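GDP-perosamine synthase (Caulobacter crescentus, PDB 3BN1) catalyses the pyridoxal phosphate-dependent transfer of an amino group from L-glutamate to GDP-4-keto-6-deoxy-D-mannose, making GDP-perosamine for the O-antigen of the outer membrane. Local coordinates at residues G261-K266 with D362-A367; T275-A280 with W288-R293; E315-F320 with G347-T352. All blocks are in the same frame, centred on the assembly; numbering follows the deposited sequence.

Contact 1: residues G261-K266 with D362-A367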
ATOM      1  N   GLY A 261      34.705   1.692   5.047  1.00 14.38           N
ATOM      2  CA  GLY A 261      36.110   1.928   5.352  1.00  6.29           C
ATOM      3  C   GLY A 261      37.067   1.150   4.469  1.00 19.46           C
ATOM      4  O   GLY A 261      38.153   1.621   4.097  1.00 17.25           O
ATOM      5  N   TRP A 262      36.634  -0.035   4.085  1.00 14.38           N
ATOM      6  CA  TRP A 262      37.431  -0.904   3.227  1.00  9.16           C
ATOM      7  C   TRP A 262      37.565  -0.248   1.863  1.00 11.28           C
ATOM      8  O   TRP A 262      38.651  -0.203   1.285  1.00 10.79           O
ATOM      9  CB  TRP A 262      36.756  -2.260   3.154  1.00  9.03           C
ATOM     10  CG  TRP A 262      37.015  -3.025   4.367  1.00 15.40           C
ATOM     11  CD1 TRP A 262      38.123  -2.923   5.179  1.00 16.18           C
ATOM     12  CD2 TRP A 262      36.166  -4.042   4.940  1.00 15.22           C
ATOM     13  NE1 TRP A 262      37.978  -3.784   6.255  1.00 22.31           N
ATOM     14  CE2 TRP A 262      36.799  -4.483   6.134  1.00 24.03           C
ATOM     15  CE3 TRP A 262      34.940  -4.627   4.557  1.00 20.17           C
ATOM     16  CZ2 TRP A 262      36.274  -5.535   6.928  1.00 18.69           C
ATOM     17  CZ3 TRP A 262      34.407  -5.666   5.365  1.00 24.44           C
ATOM     18  CH2 TRP A 262      35.080  -6.089   6.553  1.00 13.83           C
ATOM     19  N   TYR A 263      36.453   0.316   1.392  1.00 10.25           N
ATOM     20  CA  TYR A 263      36.422   1.058   0.126  1.00  9.03           C
ATOM     21  C   TYR A 263      37.389   2.228   0.143  1.00  8.27           C
ATOM     22  O   TYR A 263      38.124   2.414  -0.831  1.00 15.38           O
ATOM     23  CB  TYR A 263      35.000   1.541  -0.230  1.00 20.78           C
ATOM     24  CG  TYR A 263      34.096   0.558  -0.981  1.00 10.35           C
ATOM     25  CD1 TYR A 263      34.494  -0.048  -2.161  1.00 20.61           C
ATOM     26  CD2 TYR A 263      32.835   0.265  -0.516  1.00 10.00           C
ATOM     27  CE1 TYR A 263      33.660  -0.951  -2.832  1.00 10.97           C
ATOM     28  CE2 TYR A 263      31.985  -0.641  -1.158  1.00 47.47           C
ATOM     29  CZ  TYR A 263      32.374  -1.242  -2.329  1.00  5.45           C
ATOM     30  OH  TYR A 263      31.518  -2.106  -3.021  1.00 11.41           O
ATOM     31  N   GLU A 264      37.399   2.978   1.240  1.00 14.14           N
ATOM     32  CA  GLU A 264      38.204   4.203   1.372  1.00  5.58           C
ATOM     33  C   GLU A 264      39.673   3.881   1.295  1.00  8.61           C
ATOM     34  O   GLU A 264      40.445   4.606   0.696  1.00 22.72           O
ATOM     35  CB  GLU A 264      37.859   4.966   2.658  1.00 25.87           C
ATOM     36  CG  GLU A 264      36.677   5.917   2.463  1.00 59.83           C
ATOM     37  CD  GLU A 264      36.909   6.924   1.332  1.00 99.89           C
ATOM     38  OE1 GLU A 264      37.990   7.563   1.354  1.00 99.89           O
ATOM     39  OE2 GLU A 264      36.030   7.069   0.431  1.00 20.84           O
ATOM     40  N   GLN A 265      40.003   2.752   1.907  1.00 11.74           N
ATOM     41  CA  GLN A 265      41.365   2.282   1.961  1.00 18.74           C
ATOM     42  C   GLN A 265      41.817   1.654   0.640  1.00 26.98           C
ATOM     43  O   GLN A 265      42.910   1.893   0.114  1.00 25.42           O
ATOM     44  CB  GLN A 265      41.504   1.246   3.083  1.00 20.00           C
ATOM     45  CG  GLN A 265      42.933   0.665   3.255  1.00 55.51           C
ATOM     46  CD  GLN A 265      42.975  -0.773   3.791  1.00 99.89           C
ATOM     47  OE1 GLN A 265      42.199  -1.151   4.674  1.00 52.45           O
ATOM     48  NE2 GLN A 265      43.897  -1.575   3.264  1.00 99.89           N
ATOM     49  N   LYS A 266      40.953   0.833   0.078  1.00 16.19           N
ATOM     50  CA  LYS A 266      41.395   0.123  -1.096  1.00 16.08           C
ATOM     51  C   LYS A 266      41.263   0.805  -2.438  1.00 17.41           C
ATOM     52  O   LYS A 266      41.923   0.390  -3.423  1.00 17.43           O
ATOM     53  CB  LYS A 266      40.798  -1.292  -1.044  1.00 12.98           C
ATOM     54  CG  LYS A 266      40.823  -1.912   0.338  1.00 15.86           C
ATOM     55  CD  LYS A 266      39.871  -3.111   0.496  1.00 19.04           C
ATOM     56  CE  LYS A 266      39.982  -3.711   1.898  1.00  9.92           C
ATOM     57  NZ  LYS A 266      40.870  -4.874   1.790  1.00 15.98           N
ATOM     58  N   ASP A 362      37.566  -6.631  -1.622  1.00 12.02           N
ATOM     59  CA  ASP A 362      38.754  -6.771  -2.441  1.00 32.76           C
ATOM     60  C   ASP A 362      38.388  -7.134  -3.913  1.00  9.96           C
ATOM     61  O   ASP A 362      38.941  -6.613  -4.906  1.00 15.69           O
ATOM     62  CB  ASP A 362      39.585  -7.905  -1.838  1.00 34.73           C
ATOM     63  CG  ASP A 362      40.415  -7.450  -0.655  1.00 25.98           C
ATOM     64  OD1 ASP A 362      40.662  -6.229  -0.552  1.00 16.66           O
ATOM     65  OD2 ASP A 362      40.829  -8.303   0.167  1.00 18.97           O
ATOM     66  N   ARG A 363      37.446  -8.050  -4.015  1.00 11.53           N
ATOM     67  CA  ARG A 363      36.943  -8.595  -5.284  1.00 11.22           C
ATOM     68  C   ARG A 363      36.304  -7.511  -6.139  1.00 14.46           C
ATOM     69  O   ARG A 363      36.599  -7.386  -7.321  1.00 15.82           O
ATOM     70  CB  ARG A 363      35.902  -9.660  -4.950  1.00 15.45           C
ATOM     71  CG  ARG A 363      35.450 -10.404  -6.177  1.00 32.97           C
ATOM     72  CD  ARG A 363      34.739 -11.737  -5.839  1.00 15.60           C
ATOM     73  NE  ARG A 363      33.895 -12.140  -6.964  1.00 18.82           N
ATOM     74  CZ  ARG A 363      32.696 -12.709  -6.867  1.00 16.26           C
ATOM     75  NH1 ARG A 363      32.166 -13.018  -5.678  1.00 20.01           N
ATOM     76  NH2 ARG A 363      32.053 -13.034  -7.979  1.00 14.58           N
ATOM     77  N   VAL A 364      35.473  -6.676  -5.537  1.00 19.29           N
ATOM     78  CA  VAL A 364      34.852  -5.593  -6.292  1.00 12.57           C
ATOM     79  C   VAL A 364      35.956  -4.670  -6.826  1.00 18.98           C
ATOM     80  O   VAL A 364      35.975  -4.199  -7.959  1.00 11.22           O
ATOM     81  CB  VAL A 364      34.005  -4.781  -5.265  1.00 12.36           C
ATOM     82  CG1 VAL A 364      33.418  -3.495  -5.883  1.00 15.82           C
ATOM     83  CG2 VAL A 364      32.887  -5.619  -4.822  1.00  4.95           C
ATOM     84  N   ILE A 365      36.918  -4.349  -5.969  1.00 19.93           N
ATOM     85  CA  ILE A 365      37.929  -3.447  -6.458  1.00 13.11           C
ATOM     86  C   ILE A 365      38.800  -4.026  -7.582  1.00 19.80           C
ATOM     87  O   ILE A 365      39.222  -3.304  -8.477  1.00 10.44           O
ATOM     88  CB  ILE A 365      38.813  -2.957  -5.327  1.00 11.87           C
ATOM     89  CG1 ILE A 365      38.016  -1.859  -4.587  1.00 27.23           C
ATOM     90  CG2 ILE A 365      40.172  -2.436  -5.920  1.00 17.89           C
ATOM     91  CD1 ILE A 365      38.287  -1.805  -3.129  1.00 20.10           C
ATOM     92  N   ALA A 366      39.090  -5.319  -7.498  1.00 11.67           N
ATOM     93  CA  ALA A 366      39.914  -5.938  -8.492  1.00 14.67           C
ATOM     94  C   ALA A 366      39.163  -5.939  -9.814  1.00 11.40           C
ATOM     95  O   ALA A 366      39.765  -5.687 -10.872  1.00 14.98           O
ATOM     96  CB  ALA A 366      40.239  -7.355  -8.073  1.00 12.37           C
ATOM     97  N   ALA A 367      37.860  -6.232  -9.735  1.00  9.36           N
ATOM     98  CA  ALA A 367      36.985  -6.226 -10.911  1.00 25.86           C
ATOM     99  C   ALA A 367      36.971  -4.828 -11.530  1.00 16.82           C
ATOM    100  O   ALA A 367      37.103  -4.710 -12.745  1.00 10.45           O
ATOM    101  CB  ALA A 367      35.551  -6.657 -10.563  1.00 10.92           C
TER
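K266 and D362 join the two helices by a salt bridge, NZ of K266 lying 2.7 Å from OD1 of D362. The ammonium meets the carboxylate on its syn side, 28° out of the carboxylate plane. K266 holds CG anti to its carbonyl carbon and runs extended until chi4 (-99°), where the chain bends and sets NZ beside the acid. The same ammonium has a second acidic partner, E358, one turn earlier on the helix of D362, and two carboxylates so near would be expected to keep it protonated. The rest of the contact is apolar. The side chain of I365 crosses that of K266 at about a right angle, and its CD1 presses to 3.3 Å from K266 CB, tighter than usual van der Waals contact. Y263 comes in beside it: V364 CG1 sits at the edge of the phenol ring, near its plane, 3.7 Å from Y263 OH. That hydroxyl is hydrogen-bonded to the backbone carbonyl of P351, in segment 347-352. With 10.6 Å between the local axes and a crossing angle of -39°, this is helix-on-helix packing in the smaller, C-terminal domain of an aspartate aminotransferase-type fold.

Contact 2: residues T275-A280 with W288-R293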
ATOM      1  N   THR A 275      35.964   8.634  -8.897  1.00 11.44           N
ATOM      2  CA  THR A 275      35.982   9.753  -7.975  1.00 30.97           C
ATOM      3  C   THR A 275      35.173   9.285  -6.792  1.00  7.42           C
ATOM      4  O   THR A 275      33.976   8.965  -6.913  1.00 10.40           O
ATOM      5  CB  THR A 275      35.255  10.947  -8.525  1.00 40.18           C
ATOM      6  OG1 THR A 275      36.069  11.527  -9.542  1.00 19.63           O
ATOM      7  CG2 THR A 275      35.082  11.925  -7.408  1.00 27.63           C
ATOM      8  N   LYS A 276      35.841   9.149  -5.654  1.00  5.85           N
ATOM      9  CA  LYS A 276      35.140   8.606  -4.468  1.00  9.33           C
ATOM     10  C   LYS A 276      34.035   9.543  -3.943  1.00 21.80           C
ATOM     11  O   LYS A 276      34.172  10.760  -4.069  1.00 10.30           O
ATOM     12  CB  LYS A 276      36.137   8.378  -3.327  1.00  9.84           C
ATOM     13  CG  LYS A 276      36.673   9.712  -2.806  1.00 21.84           C
ATOM     14  CD  LYS A 276      37.724   9.472  -1.708  1.00 88.30           C
ATOM     15  CE  LYS A 276      38.887   8.607  -2.213  1.00 99.89           C
ATOM     16  NZ  LYS A 276      38.592   7.163  -2.534  1.00 48.27           N
ATOM     17  N   PRO A 277      32.994   8.985  -3.314  1.00 11.00           N
ATOM     18  CA  PRO A 277      31.928   9.830  -2.816  1.00  4.99           C
ATOM     19  C   PRO A 277      32.409  10.902  -1.831  1.00 24.11           C
ATOM     20  O   PRO A 277      33.038  10.587  -0.837  1.00  7.43           O
ATOM     21  CB  PRO A 277      31.001   8.853  -2.102  1.00  7.70           C
ATOM     22  CG  PRO A 277      31.847   7.708  -1.640  1.00  5.94           C
ATOM     23  CD  PRO A 277      32.842   7.589  -2.834  1.00  6.87           C
ATOM     24  N   HIS A 278      32.084  12.165  -2.072  1.00 17.01           N
ATOM     25  CA  HIS A 278      32.512  13.188  -1.126  1.00 11.62           C
ATOM     26  C   HIS A 278      31.607  13.081   0.094  1.00  8.92           C
ATOM     27  O   HIS A 278      30.377  12.849   0.021  1.00 13.37           O
ATOM     28  CB  HIS A 278      32.339  14.565  -1.779  1.00 19.15           C
ATOM     29  CG  HIS A 278      32.529  15.717  -0.846  1.00 34.92           C
ATOM     30  ND1 HIS A 278      33.752  16.009  -0.285  1.00 26.72           N
ATOM     31  CD2 HIS A 278      31.654  16.638  -0.367  1.00 10.18           C
ATOM     32  CE1 HIS A 278      33.622  17.050   0.520  1.00 14.52           C
ATOM     33  NE2 HIS A 278      32.360  17.447   0.488  1.00 17.15           N
ATOM     34  N   VAL A 279      32.226  13.255   1.247  1.00 12.07           N
ATOM     35  CA  VAL A 279      31.440  13.215   2.470  1.00  7.47           C
ATOM     36  C   VAL A 279      31.419  14.555   3.207  1.00 14.31           C
ATOM     37  O   VAL A 279      32.454  14.972   3.750  1.00  8.79           O
ATOM     38  CB  VAL A 279      32.028  12.170   3.398  1.00 16.68           C
ATOM     39  CG1 VAL A 279      31.248  12.103   4.702  1.00 10.40           C
ATOM     40  CG2 VAL A 279      31.945  10.893   2.653  1.00 11.44           C
ATOM     41  N   ALA A 280      30.251  15.186   3.285  1.00  7.13           N
ATOM     42  CA  ALA A 280      30.133  16.460   4.035  1.00 22.78           C
ATOM     43  C   ALA A 280      30.439  16.280   5.524  1.00 21.87           C
ATOM     44  O   ALA A 280      30.032  15.294   6.140  1.00 14.20           O
ATOM     45  CB  ALA A 280      28.704  17.032   3.890  1.00 16.64           C
ATOM     46  N   TRP A 288      23.916   4.267   2.386  1.00  9.09           N
ATOM     47  CA  TRP A 288      22.991   3.282   1.861  1.00 13.69           C
ATOM     48  C   TRP A 288      23.699   2.587   0.666  1.00  8.02           C
ATOM     49  O   TRP A 288      23.628   1.360   0.458  1.00 13.65           O
ATOM     50  CB  TRP A 288      21.705   3.975   1.389  1.00  6.53           C
ATOM     51  CG  TRP A 288      20.803   2.919   0.709  1.00  8.65           C
ATOM     52  CD1 TRP A 288      20.483   1.663   1.174  1.00 13.24           C
ATOM     53  CD2 TRP A 288      20.131   3.069  -0.544  1.00  9.16           C
ATOM     54  NE1 TRP A 288      19.675   1.004   0.237  1.00 10.28           N
ATOM     55  CE2 TRP A 288      19.426   1.872  -0.802  1.00  5.56           C
ATOM     56  CE3 TRP A 288      20.156   4.059  -1.531  1.00 11.42           C
ATOM     57  CZ2 TRP A 288      18.729   1.659  -1.996  1.00 11.68           C
ATOM     58  CZ3 TRP A 288      19.369   3.871  -2.686  1.00 21.80           C
ATOM     59  CH2 TRP A 288      18.638   2.708  -2.877  1.00 10.42           C
ATOM     60  N   MET A 289      24.459   3.377  -0.092  1.00  8.65           N
ATOM     61  CA  MET A 289      25.228   2.877  -1.214  1.00 10.59           C
ATOM     62  C   MET A 289      26.465   3.728  -1.326  1.00  8.71           C
ATOM     63  O   MET A 289      26.356   4.962  -1.170  1.00 14.05           O
ATOM     64  CB  MET A 289      24.427   3.177  -2.470  1.00 15.56           C
ATOM     65  CG  MET A 289      23.098   2.456  -2.417  1.00 24.90           C
ATOM     66  SD  MET A 289      22.985   1.220  -3.649  1.00 39.92           S
ATOM     67  CE  MET A 289      21.862   2.193  -4.674  1.00 27.43           C
ATOM     68  N   TYR A 290      27.587   3.060  -1.610  1.00  9.91           N
ATOM     69  CA  TYR A 290      28.887   3.693  -1.880  1.00  9.87           C
ATOM     70  C   TYR A 290      28.946   4.068  -3.380  1.00 11.67           C
ATOM     71  O   TYR A 290      28.918   3.180  -4.243  1.00 19.02           O
ATOM     72  CB  TYR A 290      30.026   2.769  -1.439  1.00  7.53           C
ATOM     73  CG  TYR A 290      31.361   3.420  -1.488  1.00 12.81           C
ATOM     74  CD1 TYR A 290      32.086   3.489  -2.720  1.00 10.44           C
ATOM     75  CD2 TYR A 290      31.915   3.975  -0.325  1.00 15.50           C
ATOM     76  CE1 TYR A 290      33.370   4.080  -2.768  1.00  7.47           C
ATOM     77  CE2 TYR A 290      33.207   4.558  -0.363  1.00 13.75           C
ATOM     78  CZ  TYR A 290      33.900   4.636  -1.574  1.00 19.33           C
ATOM     79  OH  TYR A 290      35.147   5.239  -1.532  1.00 15.88           O
ATOM     80  N   THR A 291      28.861   5.380  -3.663  1.00  9.89           N
ATOM     81  CA  THR A 291      28.678   5.886  -5.019  1.00  2.90           C
ATOM     82  C   THR A 291      29.893   6.633  -5.578  1.00 15.32           C
ATOM     83  O   THR A 291      30.314   7.631  -5.017  1.00 18.94           O
ATOM     84  CB  THR A 291      27.340   6.764  -5.107  1.00 10.46           C
ATOM     85  OG1 THR A 291      26.190   6.022  -4.649  1.00 16.17           O
ATOM     86  CG2 THR A 291      27.024   7.291  -6.528  1.00  2.86           C
ATOM     87  N   VAL A 292      30.475   6.137  -6.675  1.00 15.53           N
ATOM     88  CA  VAL A 292      31.593   6.835  -7.304  1.00 19.94           C
ATOM     89  C   VAL A 292      31.084   7.438  -8.618  1.00  9.83           C
ATOM     90  O   VAL A 292      30.002   7.062  -9.104  1.00 12.42           O
ATOM     91  CB  VAL A 292      32.769   5.897  -7.735  1.00  5.99           C
ATOM     92  CG1 VAL A 292      33.542   5.280  -6.582  1.00  7.69           C
ATOM     93  CG2 VAL A 292      32.357   4.821  -8.710  1.00 16.35           C
ATOM     94  N   ARG A 293      31.880   8.341  -9.202  1.00 10.52           N
ATOM     95  CA  ARG A 293      31.591   8.893 -10.522  1.00 11.66           C
ATOM     96  C   ARG A 293      32.847   8.492 -11.263  1.00 10.72           C
ATOM     97  O   ARG A 293      33.995   8.621 -10.783  1.00 11.95           O
ATOM     98  CB  ARG A 293      31.328  10.411 -10.588  1.00  6.00           C
ATOM     99  CG  ARG A 293      30.185  10.789  -9.642  1.00 53.13           C
ATOM    100  CD  ARG A 293      29.904  12.288  -9.613  1.00 20.01           C
ATOM    101  NE  ARG A 293      29.681  12.778 -10.954  1.00 11.65           N
ATOM    102  CZ  ARG A 293      29.513  14.054 -11.314  1.00 15.30           C
ATOM    103  NH1 ARG A 293      29.504  15.009 -10.402  1.00 20.09           N
ATOM    104  NH2 ARG A 293      29.369  14.367 -12.605  1.00 11.35           N
TER
HETATM  105  O   HOH W   1      31.444  10.230  -6.218  1.00 12.51           O
HETATM  106  O   HOH W   2      34.599  11.703 -11.852  1.00 28.57           O
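P277 lies over one face of the Y290 ring, its CG 3.8 Å from the ring centroid and 17° off the ring normal, a CH-pi contact displaced somewhat toward the rim. CD of the proline reaches the phenolic end, 3.4 Å from Y290 CZ, and the two side chains cross at about a right angle. On the opposite face the ring stacks with that of Y263. Close to the hydroxyl, K276 brings its CB to 3.7 Å from Y290 OH. CG of Y290 is anti to its backbone N (chi1 -171°), the direction from which the ring meets P277. The hydroxyl bonds to E264, which like Y263 is on helix 249-266. Farther along, T275 and R293 form an antiparallel hydrogen-bonded pair: T275 N gives to R293 O at 2.7 Å, and R293 N returns a longer bond of 3.2 Å to T275 O. There the short edge strand ends. P277 has no N-H to offer the carbonyl of T291, and its N stands 3.5 Å from T291 O; a water lies 3.1 Å from T291 O and also within hydrogen-bonding distance of T275 O. Backbone pairing thus stops at T275, and beyond it water and a CH-pi contact link the chains.

Contact 3: residues E315-F320 with G347-T352. With AKG (2-oxoglutaric acid), chain G.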
ATOM      1  N   GLU A 315      27.151  -7.233  -8.660  1.00 18.73           N
ATOM      2  CA  GLU A 315      26.028  -6.317  -8.878  1.00 12.73           C
ATOM      3  C   GLU A 315      26.399  -4.851  -8.614  1.00 25.98           C
ATOM      4  O   GLU A 315      27.094  -4.536  -7.657  1.00 22.98           O
ATOM      5  CB  GLU A 315      24.880  -6.680  -7.948  1.00 11.44           C
ATOM      6  CG  GLU A 315      23.626  -5.909  -8.350  1.00 13.35           C
ATOM      7  CD  GLU A 315      22.377  -6.335  -7.639  1.00 99.89           C
ATOM      8  OE1 GLU A 315      22.502  -6.990  -6.577  1.00 22.86           O
ATOM      9  OE2 GLU A 315      21.292  -5.982  -8.164  1.00 37.64           O
ATOM     10  N   SER A 316      25.922  -3.945  -9.456  1.00 22.35           N
ATOM     11  CA  SER A 316      26.132  -2.503  -9.258  1.00  4.04           C
ATOM     12  C   SER A 316      24.899  -1.882  -9.907  1.00 17.90           C
ATOM     13  O   SER A 316      24.089  -2.599 -10.502  1.00 22.27           O
ATOM     14  CB  SER A 316      27.453  -2.010  -9.911  1.00  9.41           C
ATOM     15  OG  SER A 316      27.525  -2.213 -11.307  1.00 16.06           O
ATOM     16  N   ARG A 317      24.757  -0.571  -9.922  1.00 18.91           N
ATOM     17  CA  ARG A 317      23.608  -0.026 -10.659  1.00 11.90           C
ATOM     18  C   ARG A 317      23.926   1.422 -10.917  1.00 15.36           C
ATOM     19  O   ARG A 317      24.776   2.045 -10.264  1.00 15.41           O
ATOM     20  CB  ARG A 317      22.295  -0.120  -9.894  1.00 24.99           C
ATOM     21  CG  ARG A 317      22.444   0.696  -8.694  1.00  5.95           C
ATOM     22  CD  ARG A 317      21.360   0.578  -7.617  1.00 19.19           C
ATOM     23  NE  ARG A 317      20.163   1.339  -7.947  1.00 99.89           N
ATOM     24  CZ  ARG A 317      18.997   1.212  -7.315  1.00 99.89           C
ATOM     25  NH1 ARG A 317      17.979   1.965  -7.732  1.00 99.89           N
ATOM     26  NH2 ARG A 317      18.845   0.348  -6.289  1.00 26.62           N
ATOM     27  N   PRO A 318      23.224   1.963 -11.892  1.00 12.12           N
ATOM     28  CA  PRO A 318      23.474   3.340 -12.223  1.00  7.05           C
ATOM     29  C   PRO A 318      22.896   4.274 -11.196  1.00 37.55           C
ATOM     30  O   PRO A 318      21.955   3.959 -10.435  1.00 13.17           O
ATOM     31  CB  PRO A 318      22.764   3.508 -13.560  1.00 17.21           C
ATOM     32  CG  PRO A 318      21.713   2.464 -13.594  1.00 17.56           C
ATOM     33  CD  PRO A 318      21.983   1.459 -12.506  1.00 22.11           C
ATOM     34  N   VAL A 319      23.491   5.453 -11.169  1.00 10.82           N
ATOM     35  CA  VAL A 319      22.863   6.468 -10.329  1.00 12.91           C
ATOM     36  C   VAL A 319      21.495   6.729 -11.005  1.00 13.07           C
ATOM     37  O   VAL A 319      21.319   6.632 -12.219  1.00 13.18           O
ATOM     38  CB  VAL A 319      23.755   7.720 -10.279  1.00  4.43           C
ATOM     39  CG1 VAL A 319      22.977   8.970 -10.050  1.00  9.96           C
ATOM     40  CG2 VAL A 319      24.783   7.500  -9.148  1.00 12.85           C
ATOM     41  N   PHE A 320      20.502   7.066 -10.221  1.00  7.64           N
ATOM     42  CA  PHE A 320      19.171   7.298 -10.777  1.00  6.88           C
ATOM     43  C   PHE A 320      19.182   8.177 -11.975  1.00 10.62           C
ATOM     44  O   PHE A 320      19.956   9.146 -12.014  1.00  8.04           O
ATOM     45  CB  PHE A 320      18.390   8.094  -9.749  1.00  5.33           C
ATOM     46  CG  PHE A 320      18.230   7.382  -8.449  1.00 14.97           C
ATOM     47  CD1 PHE A 320      17.450   6.246  -8.395  1.00  5.54           C
ATOM     48  CD2 PHE A 320      18.769   7.904  -7.264  1.00 20.39           C
ATOM     49  CE1 PHE A 320      17.260   5.556  -7.226  1.00  5.02           C
ATOM     50  CE2 PHE A 320      18.542   7.243  -6.002  1.00 14.55           C
ATOM     51  CZ  PHE A 320      17.816   6.072  -6.006  1.00 16.12           C
ATOM     52  N   GLY A 347      27.547   8.259 -12.782  1.00  8.84           N
ATOM     53  CA  GLY A 347      27.344   7.762 -11.435  1.00 11.59           C
ATOM     54  C   GLY A 347      27.197   6.264 -11.319  1.00 22.38           C
ATOM     55  O   GLY A 347      26.455   5.675 -12.083  1.00  8.21           O
ATOM     56  N   LEU A 348      27.914   5.648 -10.376  1.00 12.09           N
ATOM     57  CA  LEU A 348      27.803   4.197 -10.205  1.00 19.67           C
ATOM     58  C   LEU A 348      27.650   3.803  -8.750  1.00 13.54           C
ATOM     59  O   LEU A 348      28.530   4.067  -7.959  1.00 10.02           O
ATOM     60  CB  LEU A 348      29.065   3.500 -10.721  1.00 18.68           C
ATOM     61  CG  LEU A 348      29.115   1.956 -10.554  1.00  8.70           C
ATOM     62  CD1 LEU A 348      28.002   1.302 -11.433  1.00 18.90           C
ATOM     63  CD2 LEU A 348      30.531   1.406 -10.939  1.00  7.82           C
ATOM     64  N   ASN A 349      26.575   3.106  -8.386  1.00 11.42           N
ATOM     65  CA  ASN A 349      26.411   2.648  -6.986  1.00 10.86           C
ATOM     66  C   ASN A 349      27.114   1.323  -6.859  1.00 30.40           C
ATOM     67  O   ASN A 349      26.759   0.421  -7.616  1.00 10.49           O
ATOM     68  CB  ASN A 349      24.932   2.356  -6.701  1.00  2.93           C
ATOM     69  CG  ASN A 349      24.085   3.580  -6.786  1.00  8.24           C
ATOM     70  OD1 ASN A 349      23.003   3.589  -7.398  1.00 24.12           O
ATOM     71  ND2 ASN A 349      24.597   4.654  -6.199  1.00  8.50           N
ATOM     72  N   LEU A 350      28.008   1.179  -5.875  1.00 10.15           N
ATOM     73  CA  LEU A 350      28.757  -0.076  -5.713  1.00  8.23           C
ATOM     74  C   LEU A 350      28.157  -0.902  -4.554  1.00 24.45           C
ATOM     75  O   LEU A 350      27.522  -0.339  -3.674  1.00 15.64           O
ATOM     76  CB  LEU A 350      30.197   0.283  -5.299  1.00 12.38           C
ATOM     77  CG  LEU A 350      31.092   0.944  -6.356  1.00 16.37           C
ATOM     78  CD1 LEU A 350      32.508   1.270  -5.816  1.00  6.96           C
ATOM     79  CD2 LEU A 350      31.053  -0.024  -7.527  1.00 27.32           C
ATOM     80  N   PRO A 351      28.372  -2.224  -4.501  1.00 19.54           N
ATOM     81  CA  PRO A 351      27.837  -3.014  -3.376  1.00 19.27           C
ATOM     82  C   PRO A 351      28.188  -2.401  -2.001  1.00 15.41           C
ATOM     83  O   PRO A 351      29.356  -2.087  -1.667  1.00  9.18           O
ATOM     84  CB  PRO A 351      28.517  -4.375  -3.511  1.00 18.04           C
ATOM     85  CG  PRO A 351      28.820  -4.482  -4.983  1.00 14.54           C
ATOM     86  CD  PRO A 351      29.140  -3.033  -5.458  1.00  5.19           C
ATOM     87  N   THR A 352      27.138  -2.306  -1.191  1.00 13.61           N
ATOM     88  CA  THR A 352      27.223  -1.729   0.146  1.00 24.07           C
ATOM     89  C   THR A 352      26.091  -2.322   0.934  1.00 18.77           C
ATOM     90  O   THR A 352      24.921  -2.021   0.688  1.00 17.56           O
ATOM     91  CB  THR A 352      26.981  -0.186   0.079  1.00 15.08           C
ATOM     92  OG1 THR A 352      27.406   0.326  -1.203  1.00 13.71           O
ATOM     93  CG2 THR A 352      27.778   0.505   1.150  1.00 14.42           C
TER
HETATM   94  C1  AKG G 374      15.871   0.984  -5.605  1.00 43.32           C
HETATM   95  O1  AKG G 374      15.822   0.128  -6.529  1.00 99.89           O
HETATM   96  O2  AKG G 374      16.965   1.459  -5.215  1.00 99.89           O
HETATM   97  C2  AKG G 374      14.622   1.428  -4.952  1.00 45.47           C
HETATM   98  O5  AKG G 374      14.677   2.159  -3.983  1.00 53.97           O
HETATM   99  C3  AKG G 374      13.315   0.969  -5.564  1.00 29.63           C
HETATM  100  C4  AKG G 374      12.137   1.346  -4.691  1.00 24.02           C
HETATM  101  C5  AKG G 374      10.955   0.504  -5.091  1.00 16.59           C
HETATM  102  O3  AKG G 374       9.860   0.725  -4.506  1.00 20.44           O
HETATM  103  O4  AKG G 374      11.076  -0.423  -6.104  1.00 26.46           O
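R317 and N349 stand side by side on one face of the antiparallel ladder between strands 317-318 and 347-350, their side chains slanting across each other with the guanidinium and amide planes 76° apart. The aliphatic part of the arginine does the touching: its CG lies 3.6 Å from CB of N349. R317 sets CG between its backbone N and carbonyl carbon (chi1 63°); the chain bends at chi3, and the carboxylate of the bound 2-oxoglutarate lies at the edge of the guanidinium, near its plane. R317 NH1 gives ligand O2 a weak hydrogen bond of 2.8 Å. R317 NH2 is modelled 2.4 Å from the same O2, shorter than a normal hydrogen bond, so the exact distance is doubtful. R233 and Q215 of the second subunit also bond the ligand, so the site draws on both chains.

The backbone of R317 is held by the ladder. R317 and N349 form a hydrogen-bonded pair, with N349 N giving to R317 O at 2.8 Å and R317 N giving to N349 O. P318 and L348 follow as a non-hydrogen-bonded pair whose side chains lie on the other face, toward helix 302-311. L348 folds its CD1 back to 3.5 Å from both S316 OG and R317 O. Past this pair, V319 N donates to G347 O from 64° above the carbonyl plane, and V319 CG2 packs hard on the glycine, 3.4 Å from G347 CA. At the other end P351 CG rests on E315 O, a buried carbonyl with no hydrogen-bond partner in the model.

R317 thus holds the C1 carboxylate, next to the keto carbon, in the 2-oxoglutarate pocket at the dimer interface, reminiscent of the small-domain arginine that binds the substrate alpha-carboxylate in aspartate aminotransferase.

All three contacts lie on the same side of the chain's centre, around one four-stranded antiparallel sheet of order 274-275, 290-294, 347-350, 317-318. Contact 2 joins its first two strands and contact 3 its last two, with centres about 10 Å apart; the central neighbours meet where Y290 O probably accepts from L350 N. Contact 1, about 13 and 14 Å from the others by centres, packs helices 249-266 and 358-371 together beside the sheet. Along the chain it encloses the rest: contact 2 closes before contact 3 opens, both inside the loop that contact 1 shuts. Through Y263, which reaches P351 and stacks on Y290, helix pair, sheet and the R317 strand pack as one C-terminal domain.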